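Local coordinates for putative aliphatic sulfonates-binding protein (Escherichia coli, PDB 2X26), which probably captures aliphatic sulfonates in the periplasm as the solute-binding component of an ABC-type import system, at residues Ile14-Leu18 with Leu226-Met231; Arg220-Ile224 with Ile238-Asp243; Gly78-Lys83 with Arg245-Lys251; Ala4-Gln10 with Gly52-Ser58. All coordinates share one frame; numbering follows the deposited sequence. Where two conformers were deposited one is given.

Contact 1: Ile14-Leu18 with Leu226-Met231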
loop_
_atom_site.group_PDB
_atom_site.type_symbol
_atom_site.label_atom_id
_atom_site.label_comp_id
_atom_site.label_asym_id
_atom_site.label_seq_id
_atom_site.Cartn_x
_atom_site.Cartn_y
_atom_site.Cartn_z
ATOM N N ILE A 14 -7.670 2.451 -1.598
ATOM C CA ILE A 14 -9.111 2.751 -1.395
ATOM C C ILE A 14 -9.391 4.142 -0.935
ATOM O O ILE A 14 -10.274 4.782 -1.493
ATOM C CB ILE A 14 -9.718 1.728 -0.431
ATOM C CG1 ILE A 14 -9.564 0.317 -1.019
ATOM C CG2 ILE A 14 -11.195 2.100 -0.119
ATOM C CD1 ILE A 14 -10.029 0.135 -2.559
ATOM N N GLY A 15 -8.617 4.621 0.046
ATOM C CA GLY A 15 -8.800 6.003 0.566
ATOM C C GLY A 15 -8.646 7.012 -0.592
ATOM O O GLY A 15 -9.494 7.927 -0.779
ATOM N N MET A 16 -7.566 6.845 -1.372
ATOM C CA MET A 16 -7.328 7.723 -2.501
ATOM C C MET A 16 -8.448 7.648 -3.539
ATOM O O MET A 16 -8.945 8.697 -3.977
ATOM C CB MET A 16 -5.977 7.436 -3.144
ATOM C CG MET A 16 -4.844 7.968 -2.286
ATOM S SD MET A 16 -3.307 7.687 -3.198
ATOM C CE MET A 16 -2.206 8.632 -2.215
ATOM N N VAL A 17 -8.843 6.448 -3.898
ATOM C CA VAL A 17 -9.829 6.258 -4.998
ATOM C C VAL A 17 -11.183 6.858 -4.593
ATOM O O VAL A 17 -11.817 7.562 -5.407
ATOM C CB VAL A 17 -9.950 4.768 -5.374
ATOM C CG1 VAL A 17 -11.173 4.466 -6.289
ATOM C CG2 VAL A 17 -8.654 4.328 -6.121
ATOM N N LEU A 18 -11.619 6.594 -3.356
ATOM C CA LEU A 18 -12.876 7.184 -2.885
ATOM C C LEU A 18 -12.757 8.701 -2.739
ATOM O O LEU A 18 -13.665 9.414 -3.132
ATOM C CB LEU A 18 -13.385 6.547 -1.592
ATOM C CG LEU A 18 -14.340 5.405 -1.941
ATOM C CD1 LEU A 18 -13.562 4.173 -2.325
ATOM C CD2 LEU A 18 -15.289 5.130 -0.801
ATOM N N LEU A 226 -18.959 1.933 -7.075
ATOM C CA LEU A 226 -17.804 2.712 -7.531
ATOM C C LEU A 226 -16.602 1.832 -7.820
ATOM O O LEU A 226 -16.034 1.888 -8.912
ATOM C CB LEU A 226 -17.452 3.780 -6.509
ATOM C CG LEU A 226 -16.122 4.428 -6.833
ATOM C CD1 LEU A 226 -16.287 5.352 -8.039
ATOM C CD2 LEU A 226 -15.624 5.147 -5.599
ATOM N N LEU A 227 -16.221 0.988 -6.861
ATOM C CA LEU A 227 -15.000 0.196 -6.972
ATOM C C LEU A 227 -15.196 -0.957 -7.976
ATOM O O LEU A 227 -14.243 -1.360 -8.650
ATOM C CB LEU A 227 -14.625 -0.329 -5.569
ATOM C CG LEU A 227 -14.173 0.709 -4.542
ATOM C CD1 LEU A 227 -14.061 0.050 -3.149
ATOM C CD2 LEU A 227 -12.805 1.353 -4.956
ATOM N N ALA A 228 -16.439 -1.447 -8.160
ATOM C CA ALA A 228 -16.667 -2.453 -9.188
ATOM C C ALA A 228 -16.325 -1.811 -10.531
ATOM O O ALA A 228 -15.708 -2.453 -11.374
ATOM C CB ALA A 228 -18.128 -2.965 -9.161
ATOM N N LYS A 229 -16.719 -0.550 -10.720
ATOM C CA LYS A 229 -16.461 0.161 -11.970
ATOM C C LYS A 229 -14.966 0.423 -12.180
ATOM O O LYS A 229 -14.433 0.120 -13.242
ATOM C CB LYS A 229 -17.205 1.502 -11.950
ATOM C CG LYS A 229 -17.057 2.294 -13.234
ATOM C CD LYS A 229 -18.029 3.511 -13.251
ATOM C CE LYS A 229 -19.440 3.140 -12.749
ATOM N NZ LYS A 229 -20.442 4.211 -13.104
ATOM N N THR A 230 -14.322 0.987 -11.162
ATOM C CA THR A 230 -12.897 1.450 -11.251
ATOM C C THR A 230 -11.953 0.248 -11.323
ATOM O O THR A 230 -10.964 0.232 -12.096
ATOM C CB THR A 230 -12.515 2.423 -10.089
ATOM O OG1 THR A 230 -12.689 1.772 -8.820
ATOM C CG2 THR A 230 -13.323 3.748 -10.120
ATOM N N MET A 231 -12.270 -0.815 -10.597
ATOM C CA MET A 231 -11.441 -1.997 -10.664
ATOM C C MET A 231 -11.775 -2.892 -11.816
ATOM O O MET A 231 -10.972 -3.750 -12.159
ATOM C CB MET A 231 -11.516 -2.819 -9.364
ATOM C CG MET A 231 -10.927 -2.055 -8.221
ATOM S SD MET A 231 -10.765 -3.203 -6.828
ATOM C CE MET A 231 -9.950 -2.219 -5.626
#
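Leu227 pushes one methyl, CD2, into the middle of three side chains of helix 14-18. It lies 3.8 Å from CG1 of Val17 and 3.9 Å from both CD1 of Ile14 and, in one of two conformers of Leu18, CD1 of that residue. The side chains of Ile14 and Leu18 each run at about a right angle to that of Leu227, while Val17 meets it at a slant; the branched end of the leucine is therefore held by methyls that arrive from different directions. With CG anti to its carbonyl carbon (chi1 -68°), Leu227 sends its branch out toward helix 14-18. Val17 has CG1 anti to the backbone N (chi1 167°), and the same methyl also faces Thr230 OG1 tip to tip at 4.0 Å, a contact without a hydrogen bond.

The two helices are nearly perpendicular, 98° between their directions, with the short axes 11.5 Å apart at closest approach. At that spacing the backbones stay well separated and apolar side chains fill the interface. This is helix-on-helix packing in the domain built on the sheet that contains strand 4-9: helix 14-21 follows that strand directly, whereas helix 220-231 comes some 200 residues later in the chain.

Beside Leu227, the extended chain of Met231 crosses Ile14 at about a right angle and sets its terminal CE 3.9 Å from Ile14 CD1. At the other end of the contact, Leu226 lays CD2 against CG of Leu18 at 3.9 Å, again in that conformer. Tyr241 of helix 235-243 also touches Ile14, and Leu215 and Thr216 of helix 199-218 pack on Leu18.

Contact 2: Arg220-Ile224 with Ile238-Asp243; sequences REQSI and IASYLD
Asp243 OD1 is gripped by two nitrogens of the Arg220 guanidinium, NH1 at 3.1 Å and NH2 at 3.2 Å. Both hydrogen bonds are weak, each bent to 122° at the hydrogen, consistent with one oxygen serving both amino groups; together they form a salt bridge. The guanidinium and carboxylate planes are nearly parallel, 7° apart, although the two side chains cross at about a right angle. Arg220 reaches this far by stretching out from CG to NE, with CG anti to the backbone N. Its NH2 makes a further weak bond to the carbonyl oxygen of Ala239, 3.4 Å away, and NH1 lies 3.8 Å from CB of Leu242.

One turn further along, Ile224 closes the apolar part of the contact. Its CG1 rests 3.7 Å from CD1 of Leu242 and its CD1 lies against CA and CB of Ala239, while CG2 of Ile238 approaches CA of Ile224 at 3.9 Å.

The helices follow one another in the chain, their directions 117° apart. Ile238 also packs on Leu227, Ala228 and Met231 farther along helix 220-231, and Ser223 touches Leu18 of helix 14-21.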
loop_
_atom_site.group_PDB
_atom_site.type_symbol
_atom_site.label_atom_id
_atom_site.label_comp_id
_atom_site.label_asym_id
_atom_site.label_seq_id
_atom_site.Cartn_x
_atom_site.Cartn_y
_atom_site.Cartn_z
ATOM N N ARG A 220 -21.715 1.722 1.961
ATOM C CA ARG A 220 -21.185 0.485 1.346
ATOM C C ARG A 220 -21.769 0.212 -0.047
ATOM O O ARG A 220 -21.045 -0.141 -0.961
ATOM C CB ARG A 220 -21.457 -0.715 2.300
ATOM C CG ARG A 220 -20.788 -2.012 1.823
ATOM C CD ARG A 220 -21.084 -3.104 2.803
ATOM N NE ARG A 220 -20.913 -4.435 2.230
ATOM C CZ ARG A 220 -19.792 -5.131 2.312
ATOM N NH1 ARG A 220 -18.701 -4.585 2.892
ATOM N NH2 ARG A 220 -19.758 -6.342 1.780
ATOM N N GLU A 221 -23.084 0.362 -0.223
ATOM C CA GLU A 221 -23.666 0.108 -1.534
ATOM C C GLU A 221 -23.047 0.979 -2.639
ATOM O O GLU A 221 -22.675 0.471 -3.714
ATOM C CB GLU A 221 -25.188 0.345 -1.490
ATOM C CG GLU A 221 -25.914 0.073 -2.788
ATOM C CD GLU A 221 -27.414 0.483 -2.752
ATOM O OE1 GLU A 221 -27.852 1.291 -1.890
ATOM O OE2 GLU A 221 -28.179 0.037 -3.632
ATOM N N GLN A 222 -22.953 2.276 -2.355
ATOM C CA GLN A 222 -22.421 3.240 -3.321
ATOM C C GLN A 222 -20.949 2.944 -3.570
ATOM O O GLN A 222 -20.485 2.993 -4.727
ATOM C CB GLN A 222 -22.580 4.640 -2.778
ATOM C CG GLN A 222 -21.783 5.684 -3.511
ATOM C CD GLN A 222 -21.862 7.044 -2.835
ATOM O OE1 GLN A 222 -21.204 7.298 -1.801
ATOM N NE2 GLN A 222 -22.677 7.923 -3.403
ATOM N N SER A 223 -20.226 2.614 -2.500
ATOM C CA SER A 223 -18.774 2.401 -2.635
ATOM C C SER A 223 -18.496 1.084 -3.431
ATOM O O SER A 223 -17.567 0.985 -4.250
ATOM C CB SER A 223 -18.122 2.361 -1.253
ATOM O OG SER A 223 -18.258 3.587 -0.550
ATOM N N ILE A 224 -19.355 0.083 -3.248
ATOM C CA ILE A 224 -19.173 -1.163 -3.994
ATOM C C ILE A 224 -19.393 -0.910 -5.487
ATOM O O ILE A 224 -18.611 -1.402 -6.336
ATOM C CB ILE A 224 -20.119 -2.292 -3.459
ATOM C CG1 ILE A 224 -19.538 -2.837 -2.150
ATOM C CG2 ILE A 224 -20.332 -3.373 -4.575
ATOM C CD1 ILE A 224 -20.555 -3.785 -1.402
ATOM N N ILE A 238 -16.068 -7.364 -5.192
ATOM C CA ILE A 238 -15.794 -6.120 -4.417
ATOM C C ILE A 238 -16.337 -6.273 -2.992
ATOM O O ILE A 238 -15.680 -5.807 -2.033
ATOM C CB ILE A 238 -16.429 -4.893 -5.067
ATOM C CG1 ILE A 238 -15.868 -4.694 -6.488
ATOM C CG2 ILE A 238 -16.205 -3.615 -4.234
ATOM C CD1 ILE A 238 -14.354 -4.655 -6.532
ATOM N N ALA A 239 -17.523 -6.865 -2.855
ATOM C CA ALA A 239 -18.102 -7.077 -1.519
ATOM C C ALA A 239 -17.147 -7.909 -0.633
ATOM O O ALA A 239 -16.880 -7.548 0.515
ATOM C CB ALA A 239 -19.457 -7.769 -1.617
ATOM N N SER A 240 -16.676 -9.042 -1.177
ATOM C CA SER A 240 -15.699 -9.927 -0.520
ATOM C C SER A 240 -14.418 -9.156 -0.225
ATOM O O SER A 240 -13.873 -9.229 0.890
ATOM C CB SER A 240 -15.395 -11.099 -1.447
ATOM O OG SER A 240 -14.532 -12.063 -0.846
ATOM N N TYR A 241 -13.933 -8.410 -1.216
ATOM C CA TYR A 241 -12.749 -7.596 -1.041
ATOM C C TYR A 241 -12.845 -6.623 0.155
ATOM O O TYR A 241 -11.910 -6.554 0.998
ATOM C CB TYR A 241 -12.521 -6.787 -2.323
ATOM C CG TYR A 241 -11.376 -5.842 -2.280
ATOM C CD1 TYR A 241 -10.106 -6.257 -2.611
ATOM C CD2 TYR A 241 -11.563 -4.520 -1.894
ATOM C CE1 TYR A 241 -9.012 -5.353 -2.549
ATOM C CE2 TYR A 241 -10.512 -3.621 -1.848
ATOM C CZ TYR A 241 -9.258 -4.033 -2.176
ATOM O OH TYR A 241 -8.250 -3.106 -2.158
ATOM N N LEU A 242 -13.960 -5.902 0.268
ATOM C CA LEU A 242 -14.144 -4.969 1.403
ATOM C C LEU A 242 -14.270 -5.717 2.725
ATOM O O LEU A 242 -13.747 -5.257 3.768
ATOM C CB LEU A 242 -15.393 -4.091 1.159
ATOM C CG LEU A 242 -15.268 -3.076 0.014
ATOM C CD1 LEU A 242 -16.619 -2.315 0.063
ATOM C CD2 LEU A 242 -14.101 -2.075 0.229
ATOM N N ASP A 243 -14.908 -6.894 2.699
ATOM C CA ASP A 243 -15.059 -7.700 3.903
ATOM C C ASP A 243 -13.697 -8.236 4.467
ATOM O O ASP A 243 -13.641 -8.663 5.620
ATOM C CB ASP A 243 -16.002 -8.861 3.630
ATOM C CG ASP A 243 -17.442 -8.436 3.542
ATOM O OD1 ASP A 243 -17.742 -7.303 4.014
ATOM O OD2 ASP A 243 -18.280 -9.249 3.035
#

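Contact 3: Gly78-Lys83 with Arg245-Lys251. With GOL (glycerol), chain C.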
loop_
_atom_site.group_PDB
_atom_site.type_symbol
_atom_site.label_atom_id
_atom_site.label_comp_id
_atom_site.label_asym_id
_atom_site.label_seq_id
_atom_site.Cartn_x
_atom_site.Cartn_y
_atom_site.Cartn_z
ATOM N N GLY A 78 2.745 8.373 6.390
ATOM C CA GLY A 78 1.548 7.823 7.047
ATOM C C GLY A 78 1.500 6.331 6.854
ATOM O O GLY A 78 2.023 5.805 5.874
ATOM N N VAL A 79 0.796 5.647 7.748
ATOM C CA VAL A 79 0.638 4.170 7.626
ATOM C C VAL A 79 -0.820 3.777 7.929
ATOM O O VAL A 79 -1.524 4.412 8.744
ATOM C CB VAL A 79 1.622 3.396 8.579
ATOM C CG1 VAL A 79 1.373 3.772 10.085
ATOM C CG2 VAL A 79 1.561 1.864 8.345
ATOM N N GLU A 80 -1.297 2.774 7.207
ATOM C CA GLU A 80 -2.646 2.175 7.421
ATOM C C GLU A 80 -2.445 0.790 8.032
ATOM O O GLU A 80 -1.392 0.170 7.817
ATOM C CB GLU A 80 -3.315 1.983 6.063
ATOM C CG GLU A 80 -3.575 3.273 5.368
ATOM C CD GLU A 80 -3.966 3.203 3.896
ATOM O OE1 GLU A 80 -3.254 2.652 3.001
ATOM O OE2 GLU A 80 -4.947 3.869 3.593
ATOM N N PRO A 81 -3.480 0.248 8.697
ATOM C CA PRO A 81 -3.303 -1.072 9.337
ATOM C C PRO A 81 -3.077 -2.158 8.311
ATOM O O PRO A 81 -3.524 -2.035 7.201
ATOM C CB PRO A 81 -4.644 -1.318 10.043
ATOM C CG PRO A 81 -5.323 0.088 10.123
ATOM C CD PRO A 81 -4.828 0.817 8.899
ATOM N N PRO A 82 -2.412 -3.231 8.704
ATOM C CA PRO A 82 -2.281 -4.356 7.811
ATOM C C PRO A 82 -3.639 -5.043 7.528
ATOM O O PRO A 82 -4.585 -4.874 8.292
ATOM C CB PRO A 82 -1.421 -5.352 8.620
ATOM C CG PRO A 82 -1.516 -4.992 9.981
ATOM C CD PRO A 82 -1.923 -3.529 10.057
ATOM N N LYS A 83 -3.674 -5.805 6.437
ATOM C CA LYS A 83 -4.892 -6.522 6.035
ATOM C C LYS A 83 -4.571 -7.996 6.009
ATOM O O LYS A 83 -4.465 -8.581 4.932
ATOM C CB LYS A 83 -5.333 -6.082 4.617
ATOM C CG LYS A 83 -5.676 -4.588 4.471
ATOM C CD LYS A 83 -6.436 -4.300 3.119
ATOM C CE LYS A 83 -5.923 -5.076 1.865
ATOM N NZ LYS A 83 -6.914 -5.261 0.673
ATOM N N ARG A 245 -11.049 -6.354 4.790
ATOM C CA ARG A 245 -10.279 -5.185 5.268
ATOM C C ARG A 245 -10.697 -4.783 6.654
ATOM O O ARG A 245 -11.909 -4.862 6.999
ATOM C CB ARG A 245 -10.564 -3.980 4.384
ATOM C CG ARG A 245 -10.088 -4.205 2.941
ATOM C CD ARG A 245 -10.599 -3.039 2.135
ATOM N NE ARG A 245 -9.676 -1.910 2.210
ATOM C CZ ARG A 245 -9.954 -0.678 2.640
ATOM N NH1 ARG A 245 -11.156 -0.349 3.148
ATOM N NH2 ARG A 245 -8.964 0.235 2.567
ATOM N N PRO A 246 -9.725 -4.406 7.483
ATOM C CA PRO A 246 -10.098 -3.877 8.787
ATOM C C PRO A 246 -10.557 -2.417 8.642
ATOM O O PRO A 246 -10.360 -1.812 7.585
ATOM C CB PRO A 246 -8.749 -3.912 9.552
ATOM C CG PRO A 246 -7.763 -3.623 8.531
ATOM C CD PRO A 246 -8.260 -4.347 7.268
ATOM N N PRO A 247 -11.149 -1.827 9.702
ATOM C CA PRO A 247 -11.396 -0.383 9.599
ATOM C C PRO A 247 -10.070 0.352 9.361
ATOM O O PRO A 247 -9.051 0.011 9.986
ATOM C CB PRO A 247 -11.970 -0.037 10.997
ATOM C CG PRO A 247 -12.654 -1.341 11.433
ATOM C CD PRO A 247 -11.655 -2.394 10.975
ATOM N N THR A 248 -10.053 1.295 8.428
ATOM C CA THR A 248 -8.817 1.952 8.079
ATOM C C THR A 248 -8.597 3.149 8.968
ATOM O O THR A 248 -9.555 3.847 9.337
ATOM C CB THR A 248 -8.903 2.450 6.657
ATOM O OG1 THR A 248 -8.851 1.304 5.815
ATOM C CG2 THR A 248 -7.714 3.405 6.290
ATOM N N THR A 249 -7.351 3.341 9.383
ATOM C CA THR A 249 -6.914 4.573 10.007
ATOM C C THR A 249 -5.669 4.970 9.201
ATOM O O THR A 249 -5.033 4.131 8.618
ATOM C CB THR A 249 -6.548 4.380 11.491
ATOM O OG1 THR A 249 -5.550 3.345 11.632
ATOM C CG2 THR A 249 -7.821 3.987 12.334
ATOM N N ILE A 250 -5.376 6.252 9.115
ATOM C CA ILE A 250 -4.059 6.692 8.626
ATOM C C ILE A 250 -3.394 7.496 9.758
ATOM O O ILE A 250 -3.963 8.487 10.268
ATOM C CB ILE A 250 -4.137 7.499 7.344
ATOM C CG1 ILE A 250 -4.842 6.637 6.266
ATOM C CG2 ILE A 250 -2.686 7.791 6.852
ATOM C CD1 ILE A 250 -5.414 7.388 5.105
ATOM N N LYS A 251 -2.242 7.007 10.191
ATOM C CA LYS A 251 -1.542 7.559 11.342
ATOM C C LYS A 251 -0.082 7.848 11.044
ATOM O O LYS A 251 0.526 7.257 10.165
ATOM C CB LYS A 251 -1.602 6.528 12.499
ATOM C CG LYS A 251 -3.002 6.127 12.937
ATOM C CD LYS A 251 -2.895 5.101 14.098
ATOM C CE LYS A 251 -4.260 4.629 14.590
ATOM N NZ LYS A 251 -4.078 4.041 15.944
HETATM C C1 GOL C . -5.618 1.125 0.623
HETATM O O1 GOL C . -4.704 2.207 0.438
HETATM C C2 GOL C . -4.843 -0.124 1.050
HETATM O O2 GOL C . -5.039 -1.279 0.169
HETATM C C3 GOL C . -5.497 -0.281 2.422
HETATM O O3 GOL C . -6.655 -1.064 2.295
HETATM O O HOH W 1 -2.786 3.296 10.917
HETATM O O HOH W 2 -7.595 -2.341 0.519
#
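A pocket holding glycerol, probably from the crystallisation liquor, lies at one side of this contact between strand 74-80 and the loop that follows helix 235-243. Arg245 meets glycerol O3 at the guanidinium edge, with NH2 at 2.7 Å and NE at 3.1 Å; glycerol O1 donates to Glu80 OE1. NH2 is also salt-bridged to Asp213, and the Glu80 carboxylate is held by Ser186 and Tyr188. A water accepts from Lys83 NZ, and Arg245 NE has both this water and O3 within range. CD of Lys83 lies 3.7 Å from CG of Arg245.

In this two-domain periplasmic binding-protein fold, the loop adds one antiparallel bridge to the outermost strand of its sheet. Val79 and Lys251 are a hydrogen-bonded pair: Val79 N gives to Lys251 O at 2.9 Å, and Lys251 N to Val79 O at 3.1 Å.

Beyond the bridge, CA of Glu80 makes a CH...O contact with the Thr249 carbonyl oxygen. Glu80 and Ile250 run side by side in the same direction, CG to CG1 3.7 Å. Pro81 crosses Thr249 at about a right angle, and CG of Pro246 sits 3.4 Å from the Pro82 carbonyl oxygen. A second water links Val79 O with Thr249 OG1.

Contact 4: Ala4-Gln10 with Gly52-Ser58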
loop_
_atom_site.group_PDB
_atom_site.type_symbol
_atom_site.label_atom_id
_atom_site.label_comp_id
_atom_site.label_asym_id
_atom_site.label_seq_id
_atom_site.Cartn_x
_atom_site.Cartn_y
_atom_site.Cartn_z
ATOM N N ALA A 4 0.274 23.000 -5.954
ATOM C CA ALA A 4 -0.197 21.764 -6.565
ATOM C C ALA A 4 0.112 20.553 -5.695
ATOM O O ALA A 4 1.071 20.546 -4.893
ATOM C CB ALA A 4 0.417 21.567 -7.911
ATOM N N LEU A 5 -0.742 19.550 -5.878
ATOM C CA LEU A 5 -0.590 18.277 -5.248
ATOM C C LEU A 5 -0.895 17.267 -6.343
ATOM O O LEU A 5 -2.054 17.104 -6.760
ATOM C CB LEU A 5 -1.544 18.129 -4.069
ATOM C CG LEU A 5 -1.602 16.677 -3.585
ATOM C CD1 LEU A 5 -0.244 16.115 -3.128
ATOM C CD2 LEU A 5 -2.653 16.542 -2.464
ATOM N N ARG A 6 0.151 16.556 -6.741
ATOM C CA ARG A 6 0.062 15.479 -7.769
ATOM C C ARG A 6 0.144 14.136 -7.071
ATOM O O ARG A 6 1.139 13.818 -6.424
ATOM C CB ARG A 6 1.196 15.605 -8.815
ATOM C CG ARG A 6 1.170 16.995 -9.454
ATOM C CD ARG A 6 2.479 17.297 -10.140
ATOM N NE ARG A 6 3.562 17.440 -9.174
ATOM C CZ ARG A 6 4.834 17.576 -9.564
ATOM N NH1 ARG A 6 5.144 17.530 -10.865
ATOM N NH2 ARG A 6 5.794 17.661 -8.652
ATOM N N ILE A 7 -0.932 13.371 -7.199
ATOM C CA ILE A 7 -1.108 12.171 -6.369
ATOM C C ILE A 7 -0.947 10.909 -7.186
ATOM O O ILE A 7 -1.648 10.709 -8.197
ATOM C CB ILE A 7 -2.506 12.153 -5.694
ATOM C CG1 ILE A 7 -2.715 13.465 -4.908
ATOM C CG2 ILE A 7 -2.646 10.882 -4.872
ATOM C CD1 ILE A 7 -4.143 13.738 -4.466
ATOM N N GLY A 8 -0.033 10.049 -6.768
ATOM C CA GLY A 8 0.070 8.699 -7.371
ATOM C C GLY A 8 -0.790 7.718 -6.619
ATOM O O GLY A 8 -0.651 7.577 -5.402
ATOM N N TYR A 9 -1.663 7.023 -7.327
ATOM C CA TYR A 9 -2.566 6.047 -6.630
ATOM C C TYR A 9 -2.628 4.749 -7.445
ATOM O O TYR A 9 -2.253 4.741 -8.618
ATOM C CB TYR A 9 -3.967 6.641 -6.449
ATOM C CG TYR A 9 -4.814 6.771 -7.732
ATOM C CD1 TYR A 9 -5.825 5.821 -8.019
ATOM C CD2 TYR A 9 -4.615 7.813 -8.625
ATOM C CE1 TYR A 9 -6.570 5.926 -9.164
ATOM C CE2 TYR A 9 -5.381 7.934 -9.802
ATOM C CZ TYR A 9 -6.381 6.994 -10.025
ATOM O OH TYR A 9 -7.145 7.070 -11.160
ATOM N N GLN A 10 -3.122 3.673 -6.815
ATOM C CA GLN A 10 -3.344 2.403 -7.502
ATOM C C GLN A 10 -4.826 2.083 -7.359
ATOM O O GLN A 10 -5.532 2.680 -6.534
ATOM C CB GLN A 10 -2.502 1.317 -6.871
ATOM C CG GLN A 10 -0.956 1.643 -6.929
ATOM C CD GLN A 10 -0.143 0.562 -6.237
ATOM O OE1 GLN A 10 -0.186 -0.623 -6.646
ATOM N NE2 GLN A 10 0.606 0.946 -5.195
ATOM N N GLY A 52 10.320 13.184 -9.222
ATOM C CA GLY A 52 9.619 14.403 -8.806
ATOM C C GLY A 52 8.396 14.716 -9.654
ATOM O O GLY A 52 7.937 15.866 -9.632
ATOM N N SER A 53 7.854 13.734 -10.383
ATOM C CA SER A 53 6.701 14.058 -11.234
ATOM C C SER A 53 5.367 13.878 -10.485
ATOM O O SER A 53 4.324 14.216 -11.031
ATOM C CB SER A 53 6.704 13.252 -12.508
ATOM O OG SER A 53 6.574 11.881 -12.237
ATOM N N ILE A 54 5.425 13.300 -9.294
ATOM C CA ILE A 54 4.250 13.311 -8.383
ATOM C C ILE A 54 4.770 13.677 -6.973
ATOM O O ILE A 54 5.995 13.645 -6.710
ATOM C CB ILE A 54 3.514 11.963 -8.312
ATOM C CG1 ILE A 54 4.517 10.877 -7.963
ATOM C CG2 ILE A 54 2.742 11.628 -9.634
ATOM C CD1 ILE A 54 3.779 9.585 -7.548
ATOM N N ASP A 55 3.873 14.064 -6.079
ATOM C CA ASP A 55 4.284 14.539 -4.775
ATOM C C ASP A 55 3.921 13.607 -3.623
ATOM O O ASP A 55 4.559 13.674 -2.595
ATOM C CB ASP A 55 3.613 15.892 -4.494
ATOM C CG ASP A 55 3.886 16.875 -5.567
ATOM O OD1 ASP A 55 5.076 17.116 -5.844
ATOM O OD2 ASP A 55 2.941 17.416 -6.173
ATOM N N LEU A 56 2.932 12.736 -3.813
ATOM C CA LEU A 56 2.441 11.902 -2.720
ATOM C C LEU A 56 1.984 10.619 -3.357
ATOM O O LEU A 56 1.313 10.665 -4.410
ATOM C CB LEU A 56 1.245 12.599 -2.029
ATOM C CG LEU A 56 0.547 11.854 -0.892
ATOM C CD1 LEU A 56 1.523 11.727 0.282
ATOM C CD2 LEU A 56 -0.698 12.645 -0.461
ATOM N N GLY A 57 2.285 9.480 -2.715
ATOM C CA GLY A 57 1.880 8.194 -3.276
ATOM C C GLY A 57 1.504 7.159 -2.231
ATOM O O GLY A 57 1.902 7.271 -1.073
ATOM N N SER A 58 0.664 6.204 -2.651
ATOM C CA SER A 58 0.228 5.105 -1.809
ATOM C C SER A 58 0.833 3.783 -2.337
ATOM O O SER A 58 0.748 3.482 -3.538
ATOM C CB SER A 58 -1.292 5.046 -1.960
ATOM O OG SER A 58 -1.750 3.736 -1.721
HETATM O O HOH W 3 3.823 20.086 -6.554
#
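The Arg6 guanidinium has the Ser53 carbonyl oxygen over one face, 3.2 Å above the plane and offset toward the rim, and Asp55 OD1 at its edge. Arg6 holds the aspartate side-on: NE donates to OD2 at 3.1 Å in an almost straight bond (179°), and NH2 to OD1 at 2.9 Å. Both oxygens lie near the guanidinium plane, but the carboxylate is turned 44° from it, so NE meets OD2 from above the carboxylate plane. The bend at chi3 (-68°) folds the arginine back to this position. OD2 also accepts the backbone N-H of Arg6 at 3.0 Å, and a water joins it to Ala4 O.

The Arg6 carbonyl takes Asp55 N at 2.8 Å and, weakly, Leu56 N. Parallel pairing then continues through Gly8 N to Leu56 O at 2.8 Å, and a weak bond from Ser58 N to Gly8 O. CD1 of Ile54 packs 3.8 Å from CA of Gly8, and Gln10 NE2 reaches Ser58 O.

Strand 4-9 lies between strands 33-38 and 56-59, all three parallel. Ile54 packs on Met45, Ala48 and Leu49 of helix 42-51, Leu5 and Leu56 face helix 199-218, and Met16 of helix 14-21 touches Ile7 and Ser58.

Contacts 1 and 2 share helix 220-231. Contact 1 is partly buried and held by apolar contacts, with no hydrogen bond across it, while contact 2 adds a weakly bonded salt bridge at its more exposed end. Contacts 3 and 4 reach the same sheet at different strands: contact 4 pairs two interior parallel strands by backbone bonds backed by a two-pronged salt bridge, whereas contact 3 lies at the surface and joins a loop to the sheet's outermost strand by one bridge. Met16 connects contact 1 to contact 4, Ile14 touches Arg245 of contact 3, and Tyr241 of contact 2 approaches Lys83. Contacts 2 and 4 do not touch, their centres about 25 Å apart.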